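Local coordinates for protein cryptochrome DASH, chloroplastic/mitochondrial (Arabidopsis thaliana, PDB 2J4D) that repairs cyclobutane pyrimidine dimers in single-stranded DNA as a FAD-dependent, folate-binding photolyase, binds DNA without sequence preference and may act as a blue-light photoreceptor, at residues Ala378-Lys381 and Glu382-Thr385; Ser390-Gly393 and Arg394-Val397; Ala413-Phe416 and Glu417-Leu420; Leu421-Pro425 and Cys426-Gly430. One frame throughout, in Å; residues are numbered along the deposited sequence.

Contact 1: residues Ala378-Lys381 and Glu382-Thr385; sequences ANMK and ELST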
loop_
_atom_site.group_PDB
_atom_site.type_symbol
_atom_site.label_atom_id
_atom_site.label_comp_id
_atom_site.label_asym_id
_atom_site.label_seq_id
_atom_site.Cartn_x
_atom_site.Cartn_y
_atom_site.Cartn_z
ATOM N N ALA A 378 21.453 -7.185 -1.253
ATOM C CA ALA A 378 20.787 -6.913 -2.519
ATOM C C ALA A 378 19.350 -6.458 -2.252
ATOM O O ALA A 378 18.862 -5.512 -2.865
ATOM C CB ALA A 378 20.793 -8.167 -3.400
ATOM N N ASN A 379 18.672 -7.144 -1.342
ATOM C CA ASN A 379 17.297 -6.779 -1.018
ATOM C C ASN A 379 17.212 -5.398 -0.378
ATOM O O ASN A 379 16.357 -4.592 -0.749
ATOM C CB ASN A 379 16.673 -7.844 -0.106
ATOM C CG ASN A 379 16.003 -8.963 -0.892
ATOM O OD1 ASN A 379 14.938 -8.770 -1.482
ATOM N ND2 ASN A 379 16.632 -10.138 -0.915
ATOM N N MET A 380 18.109 -5.104 0.558
ATOM C CA MET A 380 18.076 -3.802 1.219
ATOM C C MET A 380 18.430 -2.685 0.242
ATOM O O MET A 380 17.935 -1.561 0.359
ATOM C CB MET A 380 19.026 -3.785 2.420
ATOM C CG MET A 380 18.674 -4.816 3.494
ATOM S SD MET A 380 16.928 -4.760 3.996
ATOM C CE MET A 380 16.868 -3.107 4.757
ATOM N N LYS A 381 19.281 -2.991 -0.732
ATOM C CA LYS A 381 19.649 -1.985 -1.718
ATOM C C LYS A 381 18.452 -1.782 -2.656
ATOM O O LYS A 381 18.156 -0.660 -3.065
ATOM C CB LYS A 381 20.883 -2.431 -2.511
ATOM C CG LYS A 381 21.503 -1.322 -3.361
ATOM C CD LYS A 381 22.809 -1.764 -4.020
ATOM C CE LYS A 381 23.890 -2.119 -2.988
ATOM N NZ LYS A 381 24.352 -0.964 -2.151
ATOM N N GLU A 382 17.759 -2.867 -2.997
ATOM C CA GLU A 382 16.589 -2.751 -3.869
ATOM C C GLU A 382 15.586 -1.805 -3.207
ATOM O O GLU A 382 15.028 -0.906 -3.841
ATOM C CB GLU A 382 15.921 -4.117 -4.093
ATOM C CG GLU A 382 14.696 -4.020 -5.019
ATOM C CD GLU A 382 13.984 -5.341 -5.248
ATOM O OE1 GLU A 382 14.543 -6.401 -4.907
ATOM O OE2 GLU A 382 12.856 -5.315 -5.784
ATOM N N LEU A 383 15.379 -2.014 -1.914
ATOM C CA LEU A 383 14.448 -1.203 -1.138
ATOM C C LEU A 383 14.782 0.289 -1.114
ATOM O O LEU A 383 13.928 1.119 -1.416
ATOM C CB LEU A 383 14.396 -1.722 0.295
ATOM C CG LEU A 383 13.543 -0.898 1.264
ATOM C CD1 LEU A 383 12.071 -0.924 0.815
ATOM C CD2 LEU A 383 13.692 -1.468 2.657
ATOM N N SER A 384 16.015 0.642 -0.748
ATOM C CA SER A 384 16.373 2.058 -0.684
ATOM C C SER A 384 16.460 2.727 -2.060
ATOM O O SER A 384 16.327 3.938 -2.174
ATOM C CB SER A 384 17.689 2.245 0.087
ATOM O OG SER A 384 18.731 1.516 -0.520
ATOM N N THR A 385 16.657 1.932 -3.102
ATOM C CA THR A 385 16.760 2.448 -4.463
ATOM C C THR A 385 15.416 2.582 -5.179
ATOM O O THR A 385 15.211 3.517 -5.955
ATOM C CB THR A 385 17.642 1.520 -5.341
ATOM O OG1 THR A 385 18.916 1.336 -4.712
ATOM C CG2 THR A 385 17.833 2.110 -6.742
HETATM O O HOH W 1 13.361 -8.338 -3.709
#
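Thr385 turns its hydroxyl back onto the carbonyl of Lys381, one turn earlier in helix 374-386 of the all-helical FAD-binding domain. OG1 lies beside its own backbone N (chi1 -55°), which brings Thr385 OG1 to 2.7 Å from Lys381 O. The amide Thr385 N reaches Lys381 O at 3.0 Å from the other face of the carbonyl plane, so two donors grip one oxygen. The backbone is held by the usual i to i+4 bonds, such as Leu383 N to Asn379 O. Met380 and Leu383 run side by side on another flank. The methionine chain folds at chi2 and chi3, setting its methyl CE 4.1 Å from Leu383 CD2; both residues pack on Trp415 of helix 409-419. Asn379 and Glu382 also point the same way, amide and carboxylate planes 21° apart. Glu382, with CG turned away from its backbone N (chi1 -179°) and the chain extended beyond, holds OE1 in reach of Tyr463 OH, its hydrogen-bond partner in helix 462-467. Asn379 ND2 is bonded to Leu375 O. Between the two side chains sits a water, 2.8 Å from Asn379 OD1 and 2.6 Å from Glu382 OE1.

Contact 2: residues Ser390-Gly393 and Arg394-Val397; sequences SNRG and RQIV. With FAD (flavin-adenine dinucleotide), chain C.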
loop_
_atom_site.group_PDB
_atom_site.type_symbol
_atom_site.label_atom_id
_atom_site.label_comp_id
_atom_site.label_asym_id
_atom_site.label_seq_id
_atom_site.Cartn_x
_atom_site.Cartn_y
_atom_site.Cartn_z
ATOM N N SER A 390 10.625 -7.662 -2.968
ATOM C CA SER A 390 9.765 -8.823 -3.204
ATOM C C SER A 390 9.300 -9.372 -1.865
ATOM O O SER A 390 9.962 -9.175 -0.845
ATOM C CB SER A 390 10.515 -9.937 -3.950
ATOM O OG SER A 390 11.527 -10.492 -3.129
ATOM N N ASN A 391 8.166 -10.067 -1.874
ATOM C CA ASN A 391 7.641 -10.651 -0.648
ATOM C C ASN A 391 8.665 -11.620 -0.043
ATOM O O ASN A 391 8.867 -11.653 1.171
ATOM C CB ASN A 391 6.335 -11.392 -0.937
ATOM C CG ASN A 391 5.780 -12.085 0.295
ATOM O OD1 ASN A 391 5.516 -11.446 1.316
ATOM N ND2 ASN A 391 5.615 -13.400 0.212
ATOM N N ARG A 392 9.307 -12.413 -0.897
ATOM C CA ARG A 392 10.313 -13.370 -0.434
ATOM C C ARG A 392 11.457 -12.613 0.253
ATOM O O ARG A 392 11.906 -12.988 1.330
ATOM C CB ARG A 392 10.835 -14.181 -1.630
ATOM C CG ARG A 392 12.022 -15.100 -1.347
ATOM C CD ARG A 392 11.736 -16.088 -0.230
ATOM N NE ARG A 392 10.410 -16.689 -0.359
ATOM C CZ ARG A 392 9.931 -17.615 0.466
ATOM N NH1 ARG A 392 10.673 -18.051 1.475
ATOM N NH2 ARG A 392 8.700 -18.095 0.296
ATOM N N GLY A 393 11.909 -11.529 -0.369
ATOM C CA GLY A 393 12.984 -10.746 0.214
ATOM C C GLY A 393 12.621 -10.146 1.561
ATOM O O GLY A 393 13.434 -10.159 2.493
ATOM N N ARG A 394 11.403 -9.620 1.674
ATOM C CA ARG A 394 10.962 -9.016 2.925
ATOM C C ARG A 394 10.952 -10.033 4.060
ATOM O O ARG A 394 11.327 -9.717 5.188
ATOM C CB ARG A 394 9.559 -8.415 2.770
ATOM C CG ARG A 394 9.459 -7.350 1.703
ATOM C CD ARG A 394 8.073 -6.668 1.688
ATOM N NE ARG A 394 7.788 -6.104 0.371
ATOM C CZ ARG A 394 6.912 -5.133 0.131
ATOM N NH1 ARG A 394 6.222 -4.593 1.130
ATOM N NH2 ARG A 394 6.716 -4.715 -1.118
ATOM N N GLN A 395 10.499 -11.250 3.777
ATOM C CA GLN A 395 10.476 -12.273 4.813
ATOM C C GLN A 395 11.909 -12.604 5.252
ATOM O O GLN A 395 12.188 -12.771 6.440
ATOM C CB GLN A 395 9.799 -13.545 4.298
ATOM C CG GLN A 395 8.347 -13.362 3.875
ATOM C CD GLN A 395 7.700 -14.679 3.515
ATOM O OE1 GLN A 395 7.411 -15.496 4.386
ATOM N NE2 GLN A 395 7.489 -14.904 2.226
ATOM N N ILE A 396 12.810 -12.704 4.282
ATOM C CA ILE A 396 14.203 -13.024 4.567
ATOM C C ILE A 396 14.917 -11.933 5.368
ATOM O O ILE A 396 15.500 -12.217 6.421
ATOM C CB ILE A 396 14.978 -13.296 3.254
ATOM C CG1 ILE A 396 14.376 -14.512 2.544
ATOM C CG2 ILE A 396 16.449 -13.545 3.554
ATOM C CD1 ILE A 396 14.915 -14.744 1.153
ATOM N N VAL A 397 14.865 -10.684 4.900
ATOM C CA VAL A 397 15.549 -9.611 5.621
ATOM C C VAL A 397 14.967 -9.400 7.012
ATOM O O VAL A 397 15.672 -8.966 7.925
ATOM C CB VAL A 397 15.550 -8.262 4.838
ATOM C CG1 VAL A 397 16.249 -8.452 3.511
ATOM C CG2 VAL A 397 14.123 -7.734 4.629
HETATM P PA FAD C . 1.581 -10.241 -4.997
HETATM O O1A FAD C . 1.310 -9.931 -6.415
HETATM O O2A FAD C . 2.230 -11.523 -4.633
HETATM O O5B FAD C . 0.218 -10.150 -4.146
HETATM C C5B FAD C . -0.919 -9.417 -4.653
HETATM C C4B FAD C . -1.428 -8.496 -3.539
HETATM O O4B FAD C . -1.775 -9.299 -2.412
HETATM C C3B FAD C . -0.411 -7.485 -3.020
HETATM O O3B FAD C . -0.293 -6.347 -3.858
HETATM C C2B FAD C . -0.952 -7.210 -1.651
HETATM O O2B FAD C . -1.922 -6.187 -1.585
HETATM C C1B FAD C . -1.474 -8.586 -1.201
HETATM N N9A FAD C . -0.525 -9.393 -0.405
HETATM C C8A FAD C . 0.317 -10.392 -0.851
HETATM N N7A FAD C . 1.037 -10.927 0.126
HETATM C C5A FAD C . 0.644 -10.251 1.261
HETATM C C6A FAD C . 1.049 -10.354 2.613
HETATM N N6A FAD C . 1.946 -11.219 3.065
HETATM N N1A FAD C . 0.449 -9.498 3.521
HETATM C C2A FAD C . -0.486 -8.584 3.097
HETATM N N3A FAD C . -0.915 -8.434 1.821
HETATM C C4A FAD C . -0.313 -9.279 0.941
HETATM N N1 FAD C . 2.474 -5.338 1.867
HETATM C C2 FAD C . 1.905 -4.086 1.761
HETATM O O2 FAD C . 0.970 -3.882 1.008
HETATM N N3 FAD C . 2.431 -3.047 2.544
HETATM C C4 FAD C . 3.500 -3.200 3.425
HETATM O O4 FAD C . 3.923 -2.236 4.090
HETATM C C4X FAD C . 4.079 -4.487 3.528
HETATM N N5 FAD C . 5.161 -4.733 4.387
HETATM C C5X FAD C . 5.653 -6.028 4.568
HETATM C C6 FAD C . 6.650 -6.289 5.517
HETATM C C7 FAD C . 7.171 -7.587 5.725
HETATM C C7M FAD C . 8.243 -7.800 6.766
HETATM C C8 FAD C . 6.651 -8.669 4.926
HETATM C C8M FAD C . 7.150 -10.097 5.077
HETATM C C9 FAD C . 5.647 -8.419 3.970
HETATM C C9A FAD C . 5.127 -7.106 3.769
HETATM N N10 FAD C . 4.113 -6.823 2.806
HETATM C C10 FAD C . 3.538 -5.536 2.728
HETATM C "C1'" FAD C . 3.368 -7.947 2.150
HETATM C "C2'" FAD C . 3.903 -8.434 0.788
HETATM O "O2'" FAD C . 5.291 -8.702 0.886
HETATM C "C3'" FAD C . 3.657 -7.369 -0.278
HETATM O "O3'" FAD C . 2.258 -7.030 -0.344
HETATM C "C4'" FAD C . 4.056 -7.784 -1.705
HETATM O "O4'" FAD C . 5.458 -8.056 -1.770
HETATM C "C5'" FAD C . 3.702 -6.657 -2.666
HETATM O "O5'" FAD C . 4.042 -7.032 -4.003
HETATM P P FAD C . 3.054 -7.662 -5.059
HETATM O O1P FAD C . 1.990 -6.659 -5.238
HETATM O O2P FAD C . 3.816 -7.992 -6.294
HETATM O O3P FAD C . 2.561 -9.062 -4.495
#
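Arg394 reaches back past Ser390 and brings its guanidinium up to the bound flavin edge-on, NH1 foremost. With CG beside its own backbone N (chi1 -59°), that carbon lies 3.2 Å from Ser390 O; the chain, extended from CG to NE, then carries NH1 to 3.2 Å from FAD C4X. The ribityl carbon C3' lies over the centre of one guanidinium face, while Ser390 O and FAD N5 sit at the edge, in the plane. Outside the two segments, NE is bonded to Met389 O, NH2 makes a salt bridge to Asp422 and Phe388 adds a cation-pi contact, which together should limit rotation of the group. The positive charge may favour negative charge on the flavin, though the salt bridge probably offsets part of it. Ser390 is the N-cap, its OG accepting from Gly393 N at 3.0 Å; Arg394 N to Ser390 O, 2.9 Å, is an i to i+4 backbone bond. Gln395 stretches past the turn of Asn391, and its CG comes 3.7 Å from the flavin methyl C8M. Arg392 bends at chi2, laying CD 3.7 Å from Ile396 CD1, and again at chi3, which turns the guanidinium so that Gln395 NE2 lies over one face; NH1 bonds Gln453 OE1 and Tyr457 adds a cation-pi contact. An arginine beside the flavin ring is a feature of the photolyase/cryptochrome FAD pocket.

Contact 3: residues Ala413-Phe416 and Glu417-Leu420; sequences AEWF and ETCL. With MHF (5,10-methenyl-6,7,8-trihydrofolic acid), chain D.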
loop_
_atom_site.group_PDB
_atom_site.type_symbol
_atom_site.label_atom_id
_atom_site.label_comp_id
_atom_site.label_asym_id
_atom_site.label_seq_id
_atom_site.Cartn_x
_atom_site.Cartn_y
_atom_site.Cartn_z
ATOM N N ALA A 413 10.827 -2.550 11.049
ATOM C CA ALA A 413 9.483 -2.152 10.634
ATOM C C ALA A 413 9.400 -0.661 10.305
ATOM O O ALA A 413 8.731 -0.274 9.336
ATOM C CB ALA A 413 8.458 -2.516 11.722
ATOM N N GLU A 414 10.078 0.176 11.094
ATOM C CA GLU A 414 10.056 1.616 10.849
ATOM C C GLU A 414 10.856 1.993 9.613
ATOM O O GLU A 414 10.522 2.969 8.921
ATOM C CB GLU A 414 10.552 2.400 12.080
ATOM C CG GLU A 414 9.477 2.501 13.177
ATOM C CD GLU A 414 9.799 3.485 14.295
ATOM O OE1 GLU A 414 10.770 4.260 14.181
ATOM O OE2 GLU A 414 9.049 3.486 15.294
ATOM N N TRP A 415 11.909 1.231 9.324
ATOM C CA TRP A 415 12.702 1.510 8.133
ATOM C C TRP A 415 11.867 1.154 6.901
ATOM O O TRP A 415 11.919 1.849 5.884
ATOM C CB TRP A 415 14.014 0.718 8.129
ATOM C CG TRP A 415 14.866 1.076 6.934
ATOM C CD1 TRP A 415 15.283 0.235 5.942
ATOM C CD2 TRP A 415 15.357 2.379 6.589
ATOM N NE1 TRP A 415 16.003 0.936 4.996
ATOM C CE2 TRP A 415 16.063 2.252 5.369
ATOM C CE3 TRP A 415 15.266 3.642 7.188
ATOM C CZ2 TRP A 415 16.677 3.340 4.736
ATOM C CZ3 TRP A 415 15.877 4.728 6.557
ATOM C CH2 TRP A 415 16.574 4.566 5.344
ATOM N N PHE A 416 11.089 0.076 6.996
ATOM C CA PHE A 416 10.215 -0.315 5.892
ATOM C C PHE A 416 9.158 0.797 5.764
ATOM O O PHE A 416 8.779 1.195 4.661
ATOM C CB PHE A 416 9.537 -1.660 6.186
ATOM C CG PHE A 416 10.265 -2.861 5.632
ATOM C CD1 PHE A 416 11.659 -2.912 5.601
ATOM C CD2 PHE A 416 9.546 -3.974 5.188
ATOM C CE1 PHE A 416 12.327 -4.052 5.138
ATOM C CE2 PHE A 416 10.199 -5.120 4.724
ATOM C CZ PHE A 416 11.598 -5.159 4.701
ATOM N N GLU A 417 8.711 1.323 6.901
ATOM C CA GLU A 417 7.717 2.396 6.882
ATOM C C GLU A 417 8.256 3.621 6.136
ATOM O O GLU A 417 7.535 4.286 5.388
ATOM C CB GLU A 417 7.306 2.790 8.304
ATOM C CG GLU A 417 6.409 4.045 8.324
ATOM C CD GLU A 417 5.696 4.273 9.645
ATOM O OE1 GLU A 417 6.001 3.572 10.639
ATOM O OE2 GLU A 417 4.823 5.166 9.682
ATOM N N THR A 418 9.533 3.917 6.326
ATOM C CA THR A 418 10.124 5.047 5.635
ATOM C C THR A 418 10.231 4.809 4.130
ATOM O O THR A 418 9.857 5.664 3.323
ATOM C CB THR A 418 11.559 5.334 6.141
ATOM O OG1 THR A 418 11.522 5.738 7.513
ATOM C CG2 THR A 418 12.196 6.431 5.314
ATOM N N CYS A 419 10.732 3.632 3.766
ATOM C CA CYS A 419 11.016 3.294 2.370
ATOM C C CYS A 419 9.976 2.748 1.404
ATOM O O CYS A 419 10.020 3.079 0.218
ATOM C CB CYS A 419 12.211 2.333 2.317
ATOM S SG CYS A 419 13.727 2.923 3.091
ATOM N N LEU A 420 9.061 1.914 1.888
ATOM C CA LEU A 420 8.076 1.277 1.020
ATOM C C LEU A 420 7.031 2.129 0.331
ATOM O O LEU A 420 6.294 2.856 0.981
ATOM C CB LEU A 420 7.334 0.183 1.786
ATOM C CG LEU A 420 8.144 -1.054 2.168
ATOM C CD1 LEU A 420 7.318 -1.926 3.112
ATOM C CD2 LEU A 420 8.519 -1.827 0.905
HETATM N N1 MHF D . 1.565 4.290 10.720
HETATM C C2 MHF D . 0.236 4.566 10.489
HETATM N NA2 MHF D . -0.190 4.744 9.206
HETATM N N3 MHF D . -0.644 4.666 11.499
HETATM C C4 MHF D . -0.252 4.520 12.801
HETATM O O4 MHF D . -1.075 4.626 13.719
HETATM C C4A MHF D . 1.120 4.252 13.083
HETATM N N5 MHF D . 1.647 4.126 14.394
HETATM C C6 MHF D . 3.124 4.197 14.667
HETATM C C7 MHF D . 3.809 3.302 13.610
HETATM N N8 MHF D . 3.379 3.842 12.278
HETATM C C8A MHF D . 2.031 4.127 12.014
HETATM C C9 MHF D . 3.313 3.757 16.146
HETATM N N10 MHF D . 1.947 3.327 16.535
HETATM C C11 MHF D . 1.018 4.118 15.716
HETATM C C12 MHF D . 1.012 3.606 20.722
HETATM C C13 MHF D . 2.184 2.932 20.263
HETATM C C14 MHF D . 2.488 2.872 18.903
HETATM C C15 MHF D . 1.639 3.484 17.943
HETATM C C16 MHF D . 0.460 4.190 18.410
HETATM C C17 MHF D . 0.156 4.251 19.785
HETATM C C MHF D . 0.700 3.598 22.176
HETATM O O MHF D . 1.454 3.010 22.943
HETATM N N MHF D . -0.407 4.207 22.659
HETATM C CA MHF D . -0.702 4.156 24.091
HETATM C CB MHF D . -1.508 5.382 24.518
HETATM C CG MHF D . -0.810 6.695 24.272
HETATM C CD MHF D . 0.524 6.776 24.981
HETATM O OE1 MHF D . 0.524 6.862 26.228
HETATM O OE2 MHF D . 1.570 6.732 24.294
HETATM C CT MHF D . -1.498 2.889 24.420
HETATM O O1 MHF D . -2.018 2.253 23.479
HETATM O O2 MHF D . -1.601 2.543 25.615
#
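The side chains of Trp415 and Cys419 meet in a sulfur-aromatic contact one turn apart at the end of helix 409-419, in the FAD-binding domain. Cys419 SG stands over one indole face, 3.7 Å from the centroid of the six-membered ring and 28° off its normal. Trp415 CG points away from its backbone N (chi1 -177°), which swings the ring along the helix toward the sulfur. Replacing the indole by an alanine is likely to leave Cys419 SG without its aromatic face and to open a gap against Met380 of helix 374-386. In a second apolar pair, Phe416 CD2 meets Leu420 CD1 at 3.7 Å; both residues also touch FAD. Among the backbone bonds, Leu420 N to Phe416 O closes the last turn before the chain leaves helical geometry. The polar work falls to Glu417, whose chain is extended beyond CG, its carboxylate also bound by Lys89 and Tyr429. The folate donates its N8 proton to Glu417 OE1 at 3.1 Å and, more weakly, to Glu417 OE2 at 3.3 Å.

Contact 4: residues Leu421-Pro425 and Cys426-Gly430; sequences LDYDP and CSNYG. With FAD (flavin-adenine dinucleotide), chain C.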
loop_
_atom_site.group_PDB
_atom_site.type_symbol
_atom_site.label_atom_id
_atom_site.label_comp_id
_atom_site.label_asym_id
_atom_site.label_seq_id
_atom_site.Cartn_x
_atom_site.Cartn_y
_atom_site.Cartn_z
ATOM N N LEU A 421 6.957 2.017 -0.994
ATOM C CA LEU A 421 5.931 2.739 -1.736
ATOM C C LEU A 421 4.579 2.200 -1.267
ATOM O O LEU A 421 3.611 2.949 -1.152
ATOM C CB LEU A 421 6.049 2.476 -3.238
ATOM C CG LEU A 421 7.344 2.896 -3.935
ATOM C CD1 LEU A 421 7.181 2.694 -5.430
ATOM C CD2 LEU A 421 7.647 4.347 -3.635
ATOM N N ASP A 422 4.523 0.895 -0.996
ATOM C CA ASP A 422 3.277 0.272 -0.567
ATOM C C ASP A 422 3.070 0.235 0.932
ATOM O O ASP A 422 2.217 -0.510 1.425
ATOM C CB ASP A 422 3.151 -1.160 -1.122
ATOM C CG ASP A 422 4.289 -2.085 -0.687
ATOM O OD1 ASP A 422 4.810 -1.943 0.442
ATOM O OD2 ASP A 422 4.646 -2.987 -1.480
ATOM N N TYR A 423 3.818 1.046 1.665
ATOM C CA TYR A 423 3.678 1.034 3.110
ATOM C C TYR A 423 2.229 1.155 3.530
ATOM O O TYR A 423 1.521 2.065 3.105
ATOM C CB TYR A 423 4.450 2.167 3.772
ATOM C CG TYR A 423 4.076 2.294 5.235
ATOM C CD1 TYR A 423 4.380 1.272 6.139
ATOM C CD2 TYR A 423 3.376 3.406 5.705
ATOM C CE1 TYR A 423 3.996 1.351 7.477
ATOM C CE2 TYR A 423 2.982 3.497 7.046
ATOM C CZ TYR A 423 3.299 2.464 7.922
ATOM O OH TYR A 423 2.926 2.537 9.244
ATOM N N ASP A 424 1.825 0.227 4.391
ATOM C CA ASP A 424 0.478 0.151 4.940
ATOM C C ASP A 424 0.723 -0.283 6.389
ATOM O O ASP A 424 1.366 -1.308 6.633
ATOM C CB ASP A 424 -0.314 -0.917 4.171
ATOM C CG ASP A 424 -1.723 -1.085 4.685
ATOM O OD1 ASP A 424 -2.667 -0.779 3.925
ATOM O OD2 ASP A 424 -1.886 -1.518 5.844
ATOM N N PRO A 425 0.234 0.489 7.374
ATOM C CA PRO A 425 0.496 0.053 8.746
ATOM C C PRO A 425 0.031 -1.355 9.086
ATOM O O PRO A 425 0.749 -2.103 9.750
ATOM C CB PRO A 425 -0.195 1.119 9.600
ATOM C CG PRO A 425 -1.293 1.627 8.704
ATOM C CD PRO A 425 -0.602 1.702 7.354
ATOM N N CYS A 426 -1.162 -1.711 8.622
ATOM C CA CYS A 426 -1.736 -3.021 8.904
ATOM C C CYS A 426 -0.877 -4.140 8.336
ATOM O O CYS A 426 -0.516 -5.083 9.044
ATOM C CB CYS A 426 -3.141 -3.112 8.312
ATOM S SG CYS A 426 -4.232 -1.739 8.768
ATOM N N SER A 427 -0.551 -4.027 7.056
ATOM C CA SER A 427 0.251 -5.043 6.389
ATOM C C SER A 427 1.710 -5.028 6.827
ATOM O O SER A 427 2.304 -6.081 7.033
ATOM C CB SER A 427 0.176 -4.862 4.870
ATOM O OG SER A 427 -1.101 -5.232 4.370
ATOM N N ASN A 428 2.294 -3.843 6.975
ATOM C CA ASN A 428 3.702 -3.776 7.357
ATOM C C ASN A 428 3.953 -4.323 8.753
ATOM O O ASN A 428 4.723 -5.261 8.938
ATOM C CB ASN A 428 4.221 -2.342 7.290
ATOM C CG ASN A 428 5.733 -2.271 7.456
ATOM O OD1 ASN A 428 6.471 -2.899 6.703
ATOM N ND2 ASN A 428 6.195 -1.510 8.441
ATOM N N TYR A 429 3.316 -3.716 9.742
ATOM C CA TYR A 429 3.503 -4.170 11.105
ATOM C C TYR A 429 2.911 -5.558 11.308
ATOM O O TYR A 429 3.413 -6.339 12.114
ATOM C CB TYR A 429 2.914 -3.136 12.059
ATOM C CG TYR A 429 3.782 -1.900 12.114
ATOM C CD1 TYR A 429 4.867 -1.829 12.999
ATOM C CD2 TYR A 429 3.573 -0.828 11.233
ATOM C CE1 TYR A 429 5.722 -0.729 13.005
ATOM C CE2 TYR A 429 4.433 0.284 11.229
ATOM C CZ TYR A 429 5.504 0.322 12.119
ATOM O OH TYR A 429 6.370 1.395 12.128
ATOM N N GLY A 430 1.854 -5.868 10.560
ATOM C CA GLY A 430 1.248 -7.182 10.665
ATOM C C GLY A 430 2.266 -8.234 10.259
ATOM O O GLY A 430 2.557 -9.169 11.013
HETATM P PA FAD C . 1.581 -10.241 -4.997
HETATM O O1A FAD C . 1.310 -9.931 -6.415
HETATM O O2A FAD C . 2.230 -11.523 -4.633
HETATM O O5B FAD C . 0.218 -10.150 -4.146
HETATM C C5B FAD C . -0.919 -9.417 -4.653
HETATM C C4B FAD C . -1.428 -8.496 -3.539
HETATM O O4B FAD C . -1.775 -9.299 -2.412
HETATM C C3B FAD C . -0.411 -7.485 -3.020
HETATM O O3B FAD C . -0.293 -6.347 -3.858
HETATM C C2B FAD C . -0.952 -7.210 -1.651
HETATM O O2B FAD C . -1.922 -6.187 -1.585
HETATM C C1B FAD C . -1.474 -8.586 -1.201
HETATM N N9A FAD C . -0.525 -9.393 -0.405
HETATM C C8A FAD C . 0.317 -10.392 -0.851
HETATM N N7A FAD C . 1.037 -10.927 0.126
HETATM C C5A FAD C . 0.644 -10.251 1.261
HETATM C C6A FAD C . 1.049 -10.354 2.613
HETATM N N6A FAD C . 1.946 -11.219 3.065
HETATM N N1A FAD C . 0.449 -9.498 3.521
HETATM C C2A FAD C . -0.486 -8.584 3.097
HETATM N N3A FAD C . -0.915 -8.434 1.821
HETATM C C4A FAD C . -0.313 -9.279 0.941
HETATM N N1 FAD C . 2.474 -5.338 1.867
HETATM C C2 FAD C . 1.905 -4.086 1.761
HETATM O O2 FAD C . 0.970 -3.882 1.008
HETATM N N3 FAD C . 2.431 -3.047 2.544
HETATM C C4 FAD C . 3.500 -3.200 3.425
HETATM O O4 FAD C . 3.923 -2.236 4.090
HETATM C C4X FAD C . 4.079 -4.487 3.528
HETATM N N5 FAD C . 5.161 -4.733 4.387
HETATM C C5X FAD C . 5.653 -6.028 4.568
HETATM C C6 FAD C . 6.650 -6.289 5.517
HETATM C C7 FAD C . 7.171 -7.587 5.725
HETATM C C7M FAD C . 8.243 -7.800 6.766
HETATM C C8 FAD C . 6.651 -8.669 4.926
HETATM C C8M FAD C . 7.150 -10.097 5.077
HETATM C C9 FAD C . 5.647 -8.419 3.970
HETATM C C9A FAD C . 5.127 -7.106 3.769
HETATM N N10 FAD C . 4.113 -6.823 2.806
HETATM C C10 FAD C . 3.538 -5.536 2.728
HETATM C "C1'" FAD C . 3.368 -7.947 2.150
HETATM C "C2'" FAD C . 3.903 -8.434 0.788
HETATM O "O2'" FAD C . 5.291 -8.702 0.886
HETATM C "C3'" FAD C . 3.657 -7.369 -0.278
HETATM O "O3'" FAD C . 2.258 -7.030 -0.344
HETATM C "C4'" FAD C . 4.056 -7.784 -1.705
HETATM O "O4'" FAD C . 5.458 -8.056 -1.770
HETATM C "C5'" FAD C . 3.702 -6.657 -2.666
HETATM O "O5'" FAD C . 4.042 -7.032 -4.003
HETATM P P FAD C . 3.054 -7.662 -5.059
HETATM O O1P FAD C . 1.990 -6.659 -5.238
HETATM O O2P FAD C . 3.816 -7.992 -6.294
HETATM O O3P FAD C . 2.561 -9.062 -4.495
#
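Tyr423 reaches from the loop across the first turn of helix 425-436, its ring meeting Asn428 at about a right angle. From CB, with CG opposite its backbone N (chi1 169°), it runs past Asn428: CD1 is 3.8 Å and CE1 3.7 Å from Asn428 CB. Farther out, CZ approaches the edge of the Tyr429 ring, and Tyr423 OH ends 3.4 Å from Tyr429 CE2, in that ring's plane. The hydroxyl also makes a weak hydrogen bond to N1 of the folate. A leucine here would probably take the hydroxyl from the Tyr429 edge and leave folate N1 without this weak partner. Asp424 is the N-cap: Ser427 N comes to Asp424 OD2 at 3.1 Å from above the carboxylate plane, while the bond from Cys426 N is weak. Backbone atoms bond N3 and O4 of the flavin, FAD N3 donating to Asp422 O at 2.8 Å and Asp424 N to FAD O4 at 3.2 Å; Asn428, its ND2 bonded to Ala413 O, has OD1 3.2 Å from FAD N5. Loop 421-424 joins helix 409-419 to helix 425-436, whose start completes the contact; Tyr423 packs on Glu417 and on Arg94 of helix 92-111, Cys426 on helix 317-339.

The four contacts follow one another along the chain; contacts 2, 3 and 4 touch the flavin, while contact 1 backs contacts 2 and 3. Contact 1 is the outermost, its Leu383 side chain about 9 Å from FAD. It packs on contact 2 through Asn379 CB and Val397 CG1 (3.7 Å), and on contact 3 through Leu383 CD1 and Cys419 CB (3.6 Å). Contacts 2 and 4 are joined by a salt bridge, Arg394 NH2 to Asp422 OD2 at 2.7 Å. Contacts 3 and 4, centres about 9 Å apart, share the folate side: Glu417 OE1 and Tyr429 OH lie 2.7 Å apart, a probable hydrogen bond. Together, contacts 3 and 4 span from the folate to the flavin.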